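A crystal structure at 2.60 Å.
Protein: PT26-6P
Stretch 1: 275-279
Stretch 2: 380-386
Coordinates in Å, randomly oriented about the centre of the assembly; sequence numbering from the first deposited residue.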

# COMPACT_ATOMS: atom_id res chain seq x y z
N VAL A 275 -11.32 9.01 15.41
CA VAL A 275 -12.37 8.29 16.14
C VAL A 275 -13.42 7.78 15.18
O VAL A 275 -13.91 8.53 14.33
N HIS A 276 -13.78 6.51 15.33
CA HIS A 276 -14.74 5.85 14.45
C HIS A 276 -15.68 5.00 15.29
O HIS A 276 -15.29 3.95 15.77
N VAL A 277 -16.90 5.48 15.47
CA VAL A 277 -17.86 4.79 16.33
C VAL A 277 -19.15 4.62 15.58
O VAL A 277 -19.49 5.46 14.75
N LEU A 278 -19.88 3.54 15.86
CA LEU A 278 -21.19 3.34 15.24
C LEU A 278 -22.11 4.53 15.53
O LEU A 278 -22.04 5.14 16.59
N ASN A 279 -22.97 4.83 14.56
CA ASN A 279 -23.85 5.99 14.61
C ASN A 279 -23.16 7.32 14.68
O ASN A 279 -23.81 8.34 14.90
N MSE A 380 -6.32 1.43 7.71
CA MSE A 380 -6.42 0.43 8.77
C MSE A 380 -7.22 0.98 9.94
O MSE A 380 -6.71 1.13 11.05
N ILE A 381 -8.47 1.33 9.68
CA ILE A 381 -9.31 1.93 10.70
C ILE A 381 -10.01 0.83 11.46
O ILE A 381 -9.90 -0.35 11.13
N SER A 382 -10.73 1.21 12.50
CA SER A 382 -11.63 0.27 13.15
C SER A 382 -12.84 1.06 13.63
O SER A 382 -12.70 2.16 14.17
N VAL A 383 -14.03 0.51 13.42
CA VAL A 383 -15.22 1.17 13.89
C VAL A 383 -15.67 0.51 15.18
O VAL A 383 -15.94 -0.67 15.20
N LEU A 384 -15.70 1.27 16.26
CA LEU A 384 -16.04 0.73 17.57
C LEU A 384 -17.54 0.84 17.85
O LEU A 384 -18.23 1.68 17.25
N SER A 385 -18.02 0.01 18.76
CA SER A 385 -19.42 0.11 19.23
C SER A 385 -19.44 0.75 20.62
O SER A 385 -18.43 0.74 21.32
N ASN A 386 -20.57 1.31 21.02
CA ASN A 386 -20.66 1.93 22.33
C ASN A 386 -20.52 0.91 23.46
O ASN A 386 -21.36 0.05 23.63

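The two stretches meet through a single beta bridge, closed by two backbone hydrogen bonds and flanked by side chains that add mostly apolar packing and one off-centre CH-pi contact.

The bridge joins Val277 and Leu384, whose CA atoms lie 4.6 Å apart. Both hydrogen bonds use the backbone of Leu384: its N donates to His276 O at 2.8 Å with an N-H...O angle of 170°, and its O accepts from Leu278 N at 2.8 Å with an angle of 156°. The same two oxygens each receive a CA-H...O contact, Val383 CA to His276 O at 3.4 Å (141° at H) and Val277 CA to Leu384 O at 3.3 Å (139°). Each carbonyl therefore faces an N-H and a neighbouring CA-H together.

His276 has the largest area covered by the opposing stretch, 95 Å², and its CA-to-CB bond points toward that stretch. With chi1 at -55° (m) and chi2 at -88°, its ring brings one face under Ile381, whose CB lies over that face. Ile381 also points toward its partner, with chi1 p (55°) and chi2 between wells at 103°. Its CG2 lies 4.2 Å from the ring centroid and 30° off the ring normal, and comes within 3.7 Å of His276 NE2. The displacement from the ring centre makes this an offset CH-pi contact. Closer to the backbone, His276 CB packs 3.2 Å from Ser382 O and 4.1 Å from Val383 CG2. Both ring nitrogens, ND1 and NE2, are hydrogen-bonded elsewhere in the structure.

Val383 points sideways in the t rotamer (178°), and both methyls lie near His276, CG2 at 4.1 Å from His276 CB and CG1 at 3.9 Å from His276 O; CG1 also lies 3.9 Å from Leu278 CD2 and 3.8 Å from Leu278 N. Leu278, also sideways, is in the mt rotamer (-73°, -179°). This conformation lets its other methyl, CD1, reach Ser385 CB at 4.1 Å, so its branched end spans two residues of the opposing stretch.

The remaining side chains contribute less. Val277 (t, -169°) points away overall, yet its CG1 comes within 3.4 Å of Leu384 O, beside the CA approach to the same oxygen. Leu384 points sideways in the mt rotamer (-57°, 166°), and its CB lies 3.8 Å from His276 O, so the side chain meets the other stretch near its root. Ser382 points away, and its OG is hydrogen-bonded elsewhere in the structure. No side-chain hydrogen bond crosses between the stretches: the directional polar links are backbone to backbone, and the side chains supplement them by van der Waals packing.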

# COMPACT_ATOMS: atom_id res chain seq x y z
CB VAL A 275 -13.10 9.21 17.10
CG1 VAL A 275 -13.66 8.41 18.21
CG2 VAL A 275 -12.16 10.21 17.65
CB HIS A 276 -14.01 4.97 13.44
CG HIS A 276 -12.97 5.71 12.65
ND1 HIS A 276 -13.27 6.38 11.48
CD2 HIS A 276 -11.65 5.92 12.88
CE1 HIS A 276 -12.17 6.94 11.01
NE2 HIS A 276 -11.17 6.68 11.84
CB VAL A 277 -18.16 5.61 17.61
CG1 VAL A 277 -18.93 4.76 18.59
CG2 VAL A 277 -16.87 6.13 18.24
CB LEU A 278 -21.85 2.04 15.71
CG LEU A 278 -21.27 0.72 15.19
CD1 LEU A 278 -22.03 -0.48 15.73
CD2 LEU A 278 -21.24 0.69 13.65
CB ASN A 279 -24.92 5.90 15.70
CG ASN A 279 -26.11 5.10 15.25
OD1 ASN A 279 -26.38 4.98 14.04
ND2 ASN A 279 -26.81 4.50 16.20
CB MSE A 380 -5.02 0.01 9.18
CG MSE A 380 -4.27 -0.71 8.07
SE MSE A 380 -5.08 -2.41 7.73
CE MSE A 380 -4.12 -3.26 9.16
CB ILE A 381 -10.35 2.91 10.11
CG1 ILE A 381 -11.22 2.24 9.04
CG2 ILE A 381 -9.68 4.13 9.53
CD1 ILE A 381 -12.65 1.86 9.50
CB SER A 382 -10.95 -0.39 14.33
OG SER A 382 -11.91 -1.10 15.09
CB VAL A 383 -16.33 1.12 12.88
CG1 VAL A 383 -17.55 1.78 13.45
CG2 VAL A 383 -15.88 1.80 11.57
CB LEU A 384 -15.28 1.47 18.67
CG LEU A 384 -13.76 1.46 18.55
CD1 LEU A 384 -13.19 2.48 19.46
CD2 LEU A 384 -13.22 0.10 18.88
CB SER A 385 -20.06 -1.27 19.28
OG SER A 385 -19.49 -2.05 20.32
CB ASN A 386 -21.95 2.74 22.50
CG ASN A 386 -21.99 3.49 23.83
OD1 ASN A 386 -21.08 3.35 24.67
ND2 ASN A 386 -23.02 4.30 24.03